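Local structure of putative cytosine/guanine deaminase (Unidentified, 2PAJ) at residues N74-L79 against G334-A339; G303-P308 against P330-V335; C307-G312 against A339-A344; R163-R168 against R214-P219; A195-L200 against R239-R244. The protein catalyses the zinc-dependent hydrolytic deamination of 2-amino-4-hydroxypteridines such as isoxanthopterin to 2,4-dihydroxypteridines, releasing ammonium. All coordinates share one frame; numbering follows the deposited sequence.

Contact 1: residues N74-L79 against G334-A339; sequences NTHHHL and GVDGAA. With ZN (zinc ion), chain B.
H76, H78 and D336 converge on one zinc ion from the two segments. The imidazoles of H76 and H78 bind through NE2, at 2.3 Å from the zinc for H76, and D336 binds through OD1 at 2.0 Å from it. The carboxylate of D336 reaches the metal because its CG sits between the backbone N and the carbonyl carbon (chi1 71°), alongside both rings. H248 supplies a further ligand. H137 O receives H78 ND1 and D336 has a second-shell partner in S310, which helps fix how these groups are turned.

Side-chain acceptors of 74-79 take backbone N-H groups of 334-339. V335 N donates to N74 OD1 at 3.1 Å, almost in line with the carbonyl bond of the asparagine. H77 ND1 accepts from G337 N at 3.3 Å, the donor standing 32° out of the ring plane. Within 74-79, H78 N donates to the same H77 ND1 at 2.6 Å.

Packing completes the contact: V335 O lies over one face of the H77 ring, 3.5 Å from CG, with L79 CD1 on the opposite face. An HxH pair following the first barrel strand, joined by an aspartate following the eighth, is the metal-site signature of the amidohydrolase TIM barrel.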
# COMPACT_ATOMS: atom_id res chain seq x y z
N ASN A 74 2.34 0.27 -0.89
CA ASN A 74 1.32 0.95 -0.11
C ASN A 74 0.83 -0.02 0.96
O ASN A 74 0.34 -1.09 0.63
CB ASN A 74 0.17 1.38 -1.02
CG ASN A 74 -1.01 1.92 -0.25
OD1 ASN A 74 -0.95 3.01 0.30
ND2 ASN A 74 -2.09 1.15 -0.21
N THR A 75 0.95 0.36 2.22
CA THR A 75 0.55 -0.51 3.32
C THR A 75 -0.78 -0.21 4.00
O THR A 75 -1.09 -0.80 5.03
CB THR A 75 1.63 -0.58 4.40
OG1 THR A 75 1.83 0.72 4.97
CG2 THR A 75 2.93 -1.05 3.80
N HIS A 76 -1.58 0.70 3.44
CA HIS A 76 -2.89 1.03 4.00
C HIS A 76 -3.75 1.79 2.99
O HIS A 76 -3.27 2.71 2.34
CB HIS A 76 -2.74 1.83 5.29
CG HIS A 76 -4.05 2.07 5.98
ND1 HIS A 76 -4.84 1.06 6.47
CD2 HIS A 76 -4.73 3.22 6.22
CE1 HIS A 76 -5.95 1.56 6.96
NE2 HIS A 76 -5.91 2.87 6.83
N HIS A 77 -5.02 1.40 2.87
CA HIS A 77 -5.93 1.99 1.90
C HIS A 77 -7.39 1.63 2.20
O HIS A 77 -7.67 0.81 3.07
CB HIS A 77 -5.58 1.46 0.51
CG HIS A 77 -5.91 2.40 -0.61
ND1 HIS A 77 -6.98 3.28 -0.57
CD2 HIS A 77 -5.34 2.57 -1.83
CE1 HIS A 77 -7.05 3.94 -1.71
NE2 HIS A 77 -6.06 3.52 -2.49
N HIS A 78 -8.31 2.25 1.46
CA HIS A 78 -9.75 1.99 1.56
C HIS A 78 -10.31 2.24 0.16
O HIS A 78 -11.08 3.17 -0.04
CB HIS A 78 -10.42 2.93 2.56
CG HIS A 78 -9.88 2.84 3.95
ND1 HIS A 78 -9.80 1.65 4.65
CD2 HIS A 78 -9.38 3.79 4.78
CE1 HIS A 78 -9.28 1.87 5.84
NE2 HIS A 78 -9.02 3.16 5.95
N LEU A 79 -9.92 1.40 -0.79
CA LEU A 79 -10.33 1.54 -2.19
C LEU A 79 -11.79 1.83 -2.54
O LEU A 79 -12.05 2.40 -3.59
CB LEU A 79 -9.88 0.31 -3.01
CG LEU A 79 -8.51 0.22 -3.70
CD1 LEU A 79 -8.09 1.58 -4.24
CD2 LEU A 79 -7.48 -0.29 -2.73
N GLY A 334 1.40 4.66 3.60
CA GLY A 334 0.13 4.32 3.01
C GLY A 334 -0.62 5.60 2.75
O GLY A 334 -0.26 6.65 3.25
N VAL A 335 -1.68 5.50 1.97
CA VAL A 335 -2.54 6.62 1.62
C VAL A 335 -3.89 5.93 1.76
O VAL A 335 -4.14 4.97 1.03
CB VAL A 335 -2.32 7.04 0.13
CG1 VAL A 335 -1.05 6.43 -0.37
CG2 VAL A 335 -3.48 6.60 -0.78
N ASP A 336 -4.76 6.35 2.67
CA ASP A 336 -6.01 5.60 2.76
C ASP A 336 -7.29 6.26 2.30
O ASP A 336 -7.57 7.39 2.66
CB ASP A 336 -6.21 5.04 4.17
CG ASP A 336 -6.52 6.10 5.22
OD1 ASP A 336 -7.51 5.90 5.97
OD2 ASP A 336 -5.79 7.10 5.33
N GLY A 337 -8.06 5.54 1.51
CA GLY A 337 -9.34 6.06 1.03
C GLY A 337 -9.45 7.53 0.65
O GLY A 337 -9.26 8.42 1.47
N ALA A 338 -9.79 7.76 -0.61
CA ALA A 338 -9.95 9.11 -1.15
C ALA A 338 -10.95 9.94 -0.33
O ALA A 338 -11.10 11.15 -0.55
CB ALA A 338 -10.41 9.03 -2.61
N ALA A 339 -11.62 9.31 0.62
CA ALA A 339 -12.60 10.04 1.42
C ALA A 339 -11.90 10.92 2.43
O ALA A 339 -12.46 11.90 2.91
CB ALA A 339 -13.52 9.06 2.13
ZN ZN B . -7.73 4.24 7.13
O HOH W 1 -9.94 5.06 -1.77

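Contact 2: residues G303-P308 against P330-V335; sequences GVAHCP and PVSIGV
V304, A305 and H306 pair in parallel with V331, S332 and I333, the strand axes approaching to 4.5 Å at an angle of 30°. The backbone ladder runs V304 N to P330 O, S332 N to V304 O, H306 N to S332 O at 2.7 Å, and G334 N to H306 O at 3.0 Å.

Among the side chains S332 is the polar one. Its OG lies between the backbone N and the carbonyl carbon (chi1 66°), which directs it to the neighbouring strand to donate to V304 O at 2.8 Å. That carbonyl oxygen therefore takes two bonds from one residue, S332 N and S332 OG. The same hydroxyl is bonded to T75 OG1, and A305 CB lies beside it on the same face of the sheet, toward T75 and H76. On the other face V304, V331 and I333 meet the surrounding helices 324-327, 346-359 and 383-398, W389 of the last packing on V331 and I333. Here V304 CG2 meets V331 CG2 at 4.1 Å. H306 starts from this face too, but its side chain leads away to touch V321 in a loop, and its ring is covered on one face by P308 CD. At the start of the pair, P330 CG rests 3.6 Å from G303 CA.

The chemistry implies that S332 does double duty, reinforcing the seventh-to-eighth strand pairing of the barrel and tying it to the loop that carries the zinc ligands H76 and H78.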
# COMPACT_ATOMS: atom_id res chain seq x y z
N GLY A 303 4.84 -2.57 13.54
CA GLY A 303 5.02 -1.49 12.59
C GLY A 303 3.87 -0.51 12.52
O GLY A 303 2.85 -0.67 13.19
N VAL A 304 4.05 0.54 11.72
CA VAL A 304 3.03 1.56 11.55
C VAL A 304 2.89 1.85 10.06
O VAL A 304 3.83 1.68 9.30
CB VAL A 304 3.40 2.89 12.28
CG1 VAL A 304 3.63 2.64 13.77
CG2 VAL A 304 4.64 3.50 11.65
N ALA A 305 1.69 2.26 9.66
CA ALA A 305 1.40 2.62 8.28
C ALA A 305 1.17 4.12 8.38
O ALA A 305 0.09 4.57 8.79
CB ALA A 305 0.15 1.92 7.79
N HIS A 306 2.20 4.88 8.03
CA HIS A 306 2.15 6.33 8.10
C HIS A 306 1.37 6.93 6.94
O HIS A 306 1.68 6.69 5.78
CB HIS A 306 3.57 6.87 8.10
CG HIS A 306 3.65 8.35 8.24
ND1 HIS A 306 4.53 9.11 7.50
CD2 HIS A 306 2.95 9.21 9.01
CE1 HIS A 306 4.36 10.39 7.82
NE2 HIS A 306 3.41 10.47 8.73
N CYS A 307 0.35 7.72 7.26
CA CYS A 307 -0.49 8.37 6.25
C CYS A 307 -0.65 9.87 6.54
O CYS A 307 -1.66 10.29 7.10
CB CYS A 307 -1.88 7.70 6.19
SG CYS A 307 -1.87 5.91 5.86
N PRO A 308 0.33 10.69 6.13
CA PRO A 308 0.31 12.14 6.34
C PRO A 308 -0.87 12.93 5.77
O PRO A 308 -1.57 13.61 6.52
CB PRO A 308 1.67 12.58 5.79
CG PRO A 308 1.98 11.54 4.77
CD PRO A 308 1.57 10.28 5.45
N PRO A 330 9.43 -0.27 12.93
CA PRO A 330 9.29 -0.24 11.47
C PRO A 330 8.21 0.73 10.98
O PRO A 330 7.08 0.73 11.48
CB PRO A 330 9.00 -1.70 11.11
CG PRO A 330 8.48 -2.30 12.37
CD PRO A 330 9.32 -1.65 13.43
N VAL A 331 8.58 1.54 10.00
CA VAL A 331 7.70 2.55 9.43
C VAL A 331 7.42 2.28 7.95
O VAL A 331 8.34 2.07 7.16
CB VAL A 331 8.34 3.95 9.57
CG1 VAL A 331 7.46 5.00 8.93
CG2 VAL A 331 8.60 4.26 11.04
N SER A 332 6.15 2.27 7.59
CA SER A 332 5.75 2.05 6.20
C SER A 332 4.83 3.19 5.80
O SER A 332 4.35 3.94 6.64
CB SER A 332 5.04 0.70 6.03
OG SER A 332 3.79 0.64 6.72
N ILE A 333 4.60 3.33 4.51
CA ILE A 333 3.75 4.39 4.02
C ILE A 333 2.46 3.91 3.37
O ILE A 333 2.43 2.88 2.70
CB ILE A 333 4.56 5.30 3.06
CG1 ILE A 333 5.72 5.92 3.82
CG2 ILE A 333 3.68 6.40 2.49
CD1 ILE A 333 6.51 6.89 3.03
N GLY A 334 1.40 4.66 3.60
CA GLY A 334 0.13 4.32 3.01
C GLY A 334 -0.62 5.60 2.75
O GLY A 334 -0.26 6.65 3.25
N VAL A 335 -1.68 5.50 1.97
CA VAL A 335 -2.54 6.62 1.62
C VAL A 335 -3.89 5.93 1.76
O VAL A 335 -4.14 4.97 1.03
CB VAL A 335 -2.32 7.04 0.13
CG1 VAL A 335 -1.05 6.43 -0.37
CG2 VAL A 335 -3.48 6.60 -0.78

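Contact 3: residues C307-G312 against A339-A344; sequences CPQSNG and ASNEAA
S310 and S340 both hold OG anti to the backbone N, with chi1 of -165° and 180°, and this points the two hydroxyls at each other tip to tip. They meet where the loops following the seventh and eighth strands of the amidohydrolase TIM barrel come together, the catalytic end of that fold. S340 OG donates to S310 OG at 2.6 Å. S310 OG is also hydrogen-bonded to OD2 of the zinc ligand D336, an arrangement consistent with a relay in which S340 positions S310 and S310 in turn steadies the carboxylate. S310 is thus a second-shell residue of the metal site, and S340 lies one step further out.

The rest of the contact is made by Q309 and N341. The side chain of Q309 projects from the short helix 308-312, which has C307 at its N-cap position, and runs extended beyond CG, reaching past the N341 side chain so that its amide end meets A343. N341 comes toward it with CG anti to its own backbone N. The side chains cross at a slant, their amide planes 74° apart, and the aliphatic start of the glutamine lies against the asparagine amide: Q309 CB is 3.6 Å from N341 CG. Helix 346-359 borders this side of the contact, S348 touching Q309 and E349 touching N341.

S310 and N341 are the residues whose backbones come nearest across the two segments, their CA atoms being 4.9 Å apart. Between the serine bond and the amide pair, the methylene groups close the join, with S310 CB 4.1 Å from N341 CB.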
# COMPACT_ATOMS: atom_id res chain seq x y z
N CYS A 307 0.35 7.72 7.26
CA CYS A 307 -0.49 8.37 6.25
C CYS A 307 -0.65 9.87 6.54
O CYS A 307 -1.66 10.29 7.10
CB CYS A 307 -1.88 7.70 6.19
SG CYS A 307 -1.87 5.91 5.86
N PRO A 308 0.33 10.69 6.13
CA PRO A 308 0.31 12.14 6.34
C PRO A 308 -0.87 12.93 5.77
O PRO A 308 -1.57 13.61 6.52
CB PRO A 308 1.67 12.58 5.79
CG PRO A 308 1.98 11.54 4.77
CD PRO A 308 1.57 10.28 5.45
N GLN A 309 -1.10 12.86 4.46
CA GLN A 309 -2.21 13.60 3.83
C GLN A 309 -3.57 13.31 4.47
O GLN A 309 -4.42 14.18 4.57
CB GLN A 309 -2.29 13.28 2.34
CG GLN A 309 -1.14 13.83 1.54
CD GLN A 309 -1.20 13.41 0.09
OE1 GLN A 309 -1.12 12.23 -0.22
NE2 GLN A 309 -1.34 14.38 -0.80
N SER A 310 -3.76 12.07 4.89
CA SER A 310 -5.01 11.67 5.52
C SER A 310 -5.01 12.11 6.98
O SER A 310 -5.97 12.71 7.46
CB SER A 310 -5.16 10.16 5.42
OG SER A 310 -6.49 9.76 5.71
N ASN A 311 -3.92 11.83 7.69
CA ASN A 311 -3.79 12.20 9.09
C ASN A 311 -3.91 13.70 9.33
O ASN A 311 -4.08 14.14 10.47
CB ASN A 311 -2.47 11.68 9.68
CG ASN A 311 -2.42 10.16 9.78
OD1 ASN A 311 -3.46 9.50 9.85
ND2 ASN A 311 -1.21 9.61 9.81
N GLY A 312 -3.82 14.48 8.26
CA GLY A 312 -3.95 15.92 8.41
C GLY A 312 -5.40 16.26 8.71
O GLY A 312 -5.69 17.08 9.59
N ALA A 339 -11.62 9.31 0.62
CA ALA A 339 -12.60 10.04 1.42
C ALA A 339 -11.90 10.92 2.43
O ALA A 339 -12.46 11.90 2.91
CB ALA A 339 -13.52 9.06 2.13
N SER A 340 -10.66 10.57 2.73
CA SER A 340 -9.88 11.31 3.69
C SER A 340 -8.62 11.86 3.03
O SER A 340 -7.97 12.75 3.57
CB SER A 340 -9.51 10.38 4.83
OG SER A 340 -8.73 11.05 5.80
N ASN A 341 -8.30 11.35 1.86
CA ASN A 341 -7.12 11.76 1.13
C ASN A 341 -7.43 11.83 -0.37
O ASN A 341 -7.36 10.82 -1.06
CB ASN A 341 -5.99 10.76 1.40
CG ASN A 341 -4.69 11.15 0.75
OD1 ASN A 341 -3.73 10.40 0.81
ND2 ASN A 341 -4.65 12.32 0.13
N GLU A 342 -7.78 13.02 -0.83
CA GLU A 342 -8.13 13.27 -2.23
C GLU A 342 -6.97 12.96 -3.19
O GLU A 342 -7.19 12.77 -4.38
CB GLU A 342 -8.54 14.73 -2.44
CG GLU A 342 -9.84 15.21 -1.76
CD GLU A 342 -9.76 15.27 -0.23
OE1 GLU A 342 -8.67 15.52 0.33
OE2 GLU A 342 -10.80 15.10 0.42
N ALA A 343 -5.75 12.94 -2.66
CA ALA A 343 -4.57 12.66 -3.47
C ALA A 343 -4.03 11.29 -3.09
O ALA A 343 -2.93 11.17 -2.54
CB ALA A 343 -3.52 13.74 -3.24
N ALA A 344 -4.82 10.27 -3.38
CA ALA A 344 -4.48 8.89 -3.04
C ALA A 344 -3.50 8.18 -3.98
O ALA A 344 -3.86 7.22 -4.67
CB ALA A 344 -5.76 8.08 -2.90

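Contact 4: residues R163-R168 against R214-P219; sequences RFVLLR and RVVMAP
Strands 163-168 and 214-217 are the third and fourth strands of the TIM barrel, paired in parallel with V165, L166, L167 and R168 facing R214, V215, V216 and M217. Their axes come within 4.6 Å at an angle of 21°. L166 is central to the ladder: its N donates to R214 O at 2.9 Å, and its O accepts V216 N at 2.8 Å. The flanking bonds, R214 N to F164 O and R168 N to V216 O, are weak.

On the face of V165, L167, R214 and V216 the branches pack as an apolar patch. V165 CG1 meets V216 CG1 at 3.7 Å, R214 CB lies beside both methyls of V165, and the CD2 branch of L167 lies against V216 CG1, the two side chains running side by side. H246 of the fifth strand touches both L167 and V216. The opposite face holds L166, R168, V215 and M217. R168 bends at chi2, and its guanidinium forms salt bridges with D196 and E188 and cation-pi contacts with Y141 and Y193.

Beyond the ladder, A218 prolongs the pairing as its N donates to R168 O at 3.0 Å, and A218 CB comes 3.9 Å from L167 CB.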
# COMPACT_ATOMS: atom_id res chain seq x y z
N ARG A 163 0.75 -6.72 -7.29
CA ARG A 163 0.71 -7.62 -6.15
C ARG A 163 -0.35 -7.00 -5.25
O ARG A 163 -0.33 -5.79 -5.05
CB ARG A 163 2.01 -7.62 -5.36
CG ARG A 163 3.27 -8.02 -6.09
CD ARG A 163 4.44 -7.87 -5.12
NE ARG A 163 5.72 -8.12 -5.75
CZ ARG A 163 6.15 -9.33 -6.08
NH1 ARG A 163 5.38 -10.38 -5.83
NH2 ARG A 163 7.32 -9.48 -6.68
N PHE A 164 -1.24 -7.82 -4.72
CA PHE A 164 -2.29 -7.30 -3.85
C PHE A 164 -2.26 -7.93 -2.47
O PHE A 164 -2.01 -9.12 -2.33
CB PHE A 164 -3.66 -7.53 -4.49
CG PHE A 164 -4.77 -6.82 -3.78
CD1 PHE A 164 -4.83 -5.43 -3.75
CD2 PHE A 164 -5.75 -7.55 -3.12
CE1 PHE A 164 -5.86 -4.77 -3.08
CE2 PHE A 164 -6.79 -6.91 -2.44
CZ PHE A 164 -6.85 -5.51 -2.41
N VAL A 165 -2.51 -7.12 -1.45
CA VAL A 165 -2.53 -7.59 -0.08
C VAL A 165 -3.89 -7.26 0.50
O VAL A 165 -4.21 -6.09 0.72
CB VAL A 165 -1.43 -6.91 0.77
CG1 VAL A 165 -1.51 -7.37 2.21
CG2 VAL A 165 -0.07 -7.23 0.20
N LEU A 166 -4.71 -8.28 0.75
CA LEU A 166 -6.03 -8.06 1.31
C LEU A 166 -6.02 -7.93 2.83
O LEU A 166 -5.58 -8.83 3.54
CB LEU A 166 -6.97 -9.19 0.91
CG LEU A 166 -8.39 -9.11 1.47
CD1 LEU A 166 -9.05 -7.80 1.06
CD2 LEU A 166 -9.20 -10.30 0.99
N LEU A 167 -6.51 -6.80 3.32
CA LEU A 167 -6.58 -6.54 4.75
C LEU A 167 -8.07 -6.66 5.13
O LEU A 167 -8.77 -5.67 5.27
CB LEU A 167 -6.06 -5.13 5.06
CG LEU A 167 -4.74 -4.67 4.43
CD1 LEU A 167 -4.42 -3.27 4.92
CD2 LEU A 167 -3.64 -5.64 4.80
N ARG A 168 -8.52 -7.90 5.28
CA ARG A 168 -9.91 -8.23 5.59
C ARG A 168 -10.37 -7.56 6.87
O ARG A 168 -10.03 -8.00 7.97
CB ARG A 168 -10.05 -9.75 5.69
CG ARG A 168 -11.40 -10.32 5.25
CD ARG A 168 -12.53 -9.96 6.19
NE ARG A 168 -13.77 -10.66 5.86
CZ ARG A 168 -14.92 -10.51 6.51
NH1 ARG A 168 -14.99 -9.67 7.54
NH2 ARG A 168 -15.99 -11.18 6.13
N ARG A 214 -1.86 -11.97 -0.99
CA ARG A 214 -1.75 -12.10 0.45
C ARG A 214 -3.04 -11.76 1.15
O ARG A 214 -3.88 -11.04 0.61
CB ARG A 214 -0.66 -11.17 0.97
CG ARG A 214 0.71 -11.68 0.72
CD ARG A 214 1.47 -11.73 2.00
NE ARG A 214 2.42 -12.83 2.00
CZ ARG A 214 3.33 -13.03 2.94
NH1 ARG A 214 3.40 -12.19 3.96
NH2 ARG A 214 4.16 -14.05 2.85
N VAL A 215 -3.18 -12.28 2.36
CA VAL A 215 -4.37 -12.07 3.18
C VAL A 215 -3.94 -11.78 4.61
O VAL A 215 -3.03 -12.41 5.11
CB VAL A 215 -5.28 -13.33 3.18
CG1 VAL A 215 -6.49 -13.12 4.08
CG2 VAL A 215 -5.71 -13.68 1.75
N VAL A 216 -4.59 -10.82 5.25
CA VAL A 216 -4.26 -10.50 6.63
C VAL A 216 -5.52 -10.19 7.46
O VAL A 216 -6.52 -9.68 6.94
CB VAL A 216 -3.18 -9.33 6.74
CG1 VAL A 216 -2.82 -8.80 5.37
CG2 VAL A 216 -3.66 -8.20 7.61
N MET A 217 -5.46 -10.55 8.75
CA MET A 217 -6.52 -10.35 9.74
C MET A 217 -6.56 -8.85 10.09
O MET A 217 -5.65 -8.36 10.75
CB MET A 217 -6.16 -11.16 10.99
CG MET A 217 -7.14 -11.09 12.17
SD MET A 217 -8.69 -11.98 11.89
CE MET A 217 -9.85 -10.68 11.98
N ALA A 218 -7.62 -8.15 9.68
CA ALA A 218 -7.68 -6.70 9.92
C ALA A 218 -8.96 -6.02 10.42
O ALA A 218 -9.53 -5.17 9.73
CB ALA A 218 -7.20 -5.98 8.66
N PRO A 219 -9.42 -6.37 11.63
CA PRO A 219 -10.64 -5.73 12.15
C PRO A 219 -10.46 -4.20 12.10
O PRO A 219 -9.55 -3.67 12.75
CB PRO A 219 -10.72 -6.26 13.58
CG PRO A 219 -10.06 -7.61 13.47
CD PRO A 219 -8.87 -7.34 12.59

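Contact 5: residues A195-L200 against R239-R244; sequences ADIERL and RRLGLR
I197 turns one methyl branch onto two leucines: with CG2 anti to its backbone N, that methyl lies 3.8 Å from L243 CD1 and 4.0 Å from L241 CD1. I197 and L243 run antiparallel alongside each other, whereas I197 and L241 cross at a slant. In both leucines CG is anti to the carbonyl carbon and CD1 is the branch presented to the helix. L241 CD1 also lies 4.0 Å from E198 CG, the leucine side chain standing nearly perpendicular to that of E198.

Outside this apolar group a salt bridge spans the gap. E198 extends beyond CG, and R240 starts with CG anti to the backbone N before bending at chi3 (76°), which swings its guanidinium back toward the glutamate. E198 OE2 meets R240 NH2 at 2.6 Å, at the edge of the guanidinium and near its plane, but the carboxylate is turned 66° from that plane and the hydrogen bond is weak.

Helix 228-240 ends in a Schellman motif, with positive phi at G242, the residue between the two leucines. The contact therefore joins the outer helix 190-203 to the end of the next outer helix, 228-240. Beneath, L200 packs on L166 of strand 163-168, and R244, opening strand 244-248, is bonded through its backbone to M217.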
# COMPACT_ATOMS: atom_id res chain seq x y z
N ALA A 195 -14.63 -17.66 9.77
CA ALA A 195 -14.86 -18.62 8.70
C ALA A 195 -14.37 -18.08 7.37
O ALA A 195 -13.67 -18.76 6.62
CB ALA A 195 -16.34 -18.96 8.63
N ASP A 196 -14.73 -16.83 7.09
CA ASP A 196 -14.36 -16.20 5.84
C ASP A 196 -12.87 -16.13 5.64
O ASP A 196 -12.36 -16.37 4.54
CB ASP A 196 -14.94 -14.80 5.77
CG ASP A 196 -15.00 -14.27 4.35
OD1 ASP A 196 -15.24 -13.06 4.18
OD2 ASP A 196 -14.82 -15.09 3.42
N ILE A 197 -12.16 -15.79 6.70
CA ILE A 197 -10.72 -15.68 6.62
C ILE A 197 -10.04 -17.01 6.33
O ILE A 197 -9.06 -17.07 5.59
CB ILE A 197 -10.18 -15.03 7.89
CG1 ILE A 197 -10.38 -13.52 7.79
CG2 ILE A 197 -8.71 -15.37 8.08
CD1 ILE A 197 -9.70 -12.73 8.87
N GLU A 198 -10.58 -18.09 6.89
CA GLU A 198 -10.02 -19.41 6.65
C GLU A 198 -10.22 -19.73 5.16
O GLU A 198 -9.33 -20.24 4.47
CB GLU A 198 -10.72 -20.42 7.55
CG GLU A 198 -10.62 -20.03 9.03
CD GLU A 198 -10.96 -21.15 9.99
OE1 GLU A 198 -12.14 -21.59 10.03
OE2 GLU A 198 -10.05 -21.60 10.72
N ARG A 199 -11.40 -19.38 4.67
CA ARG A 199 -11.74 -19.58 3.28
C ARG A 199 -10.72 -18.81 2.43
O ARG A 199 -10.08 -19.38 1.55
CB ARG A 199 -13.16 -19.08 3.02
CG ARG A 199 -13.54 -19.04 1.58
CD ARG A 199 -14.58 -17.94 1.34
NE ARG A 199 -14.43 -17.32 0.03
CZ ARG A 199 -14.38 -16.00 -0.17
NH1 ARG A 199 -14.48 -15.17 0.87
NH2 ARG A 199 -14.22 -15.51 -1.39
N LEU A 200 -10.58 -17.51 2.71
CA LEU A 200 -9.64 -16.64 2.00
C LEU A 200 -8.17 -17.06 2.16
O LEU A 200 -7.38 -16.99 1.22
CB LEU A 200 -9.79 -15.20 2.48
CG LEU A 200 -11.14 -14.55 2.18
CD1 LEU A 200 -11.23 -13.20 2.89
CD2 LEU A 200 -11.31 -14.42 0.67
N ARG A 239 -2.54 -16.03 13.58
CA ARG A 239 -1.27 -16.68 13.83
C ARG A 239 -1.30 -18.16 13.50
O ARG A 239 -0.32 -18.72 13.02
CB ARG A 239 -0.85 -16.45 15.28
CG ARG A 239 -0.58 -14.98 15.56
CD ARG A 239 0.45 -14.83 16.65
NE ARG A 239 0.85 -13.44 16.80
CZ ARG A 239 0.22 -12.55 17.55
NH1 ARG A 239 -0.86 -12.90 18.22
NH2 ARG A 239 0.66 -11.31 17.62
N ARG A 240 -2.44 -18.79 13.76
CA ARG A 240 -2.62 -20.20 13.46
C ARG A 240 -2.55 -20.44 11.95
O ARG A 240 -2.05 -21.46 11.51
CB ARG A 240 -3.97 -20.68 13.98
CG ARG A 240 -4.22 -22.16 13.75
CD ARG A 240 -5.59 -22.57 14.25
NE ARG A 240 -6.64 -22.13 13.34
CZ ARG A 240 -7.74 -21.51 13.73
NH1 ARG A 240 -7.92 -21.24 15.03
NH2 ARG A 240 -8.67 -21.16 12.85
N LEU A 241 -3.07 -19.50 11.17
CA LEU A 241 -3.05 -19.61 9.72
C LEU A 241 -1.79 -18.97 9.12
O LEU A 241 -1.64 -18.93 7.90
CB LEU A 241 -4.29 -18.93 9.12
CG LEU A 241 -5.65 -19.59 9.36
CD1 LEU A 241 -6.79 -18.75 8.81
CD2 LEU A 241 -5.63 -20.95 8.71
N GLY A 242 -0.90 -18.48 9.98
CA GLY A 242 0.32 -17.85 9.52
C GLY A 242 0.09 -16.53 8.80
O GLY A 242 0.78 -16.22 7.82
N LEU A 243 -0.87 -15.76 9.27
CA LEU A 243 -1.20 -14.47 8.67
C LEU A 243 -0.77 -13.32 9.57
O LEU A 243 -0.54 -13.52 10.77
CB LEU A 243 -2.70 -14.36 8.42
CG LEU A 243 -3.46 -15.42 7.63
CD1 LEU A 243 -4.91 -15.03 7.59
CD2 LEU A 243 -2.88 -15.54 6.23
N ARG A 244 -0.68 -12.12 9.01
CA ARG A 244 -0.32 -10.94 9.78
C ARG A 244 -1.58 -10.19 10.21
O ARG A 244 -2.66 -10.40 9.65
CB ARG A 244 0.59 -10.01 8.97
CG ARG A 244 1.89 -10.67 8.59
CD ARG A 244 3.01 -9.68 8.45
NE ARG A 244 4.28 -10.39 8.49
CZ ARG A 244 5.44 -9.84 8.82
NH1 ARG A 244 5.50 -8.55 9.14
NH2 ARG A 244 6.53 -10.58 8.84

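Contact 4 pairs the third and fourth strands and contact 2 the seventh and eighth strands of one TIM barrel; contacts 1 and 3 join loops at its catalytic end. Along the chain contacts 4 and 5 interleave and close before contacts 2 and 3 open, while contact 1 joins the loop after the first strand to the loop after the eighth and so closes the ring. Contacts 1, 2 and 3 cluster round the zinc ion, their centres 8 to 12 Å apart; contacts 1 and 2 share G334 and V335, and contacts 2 and 3 share C307 and P308. Contact 4 lies about 16 Å from contact 2 between centres. Contact 5 joins two outer helices about 10 Å from contact 4, touching it through D196 and R244.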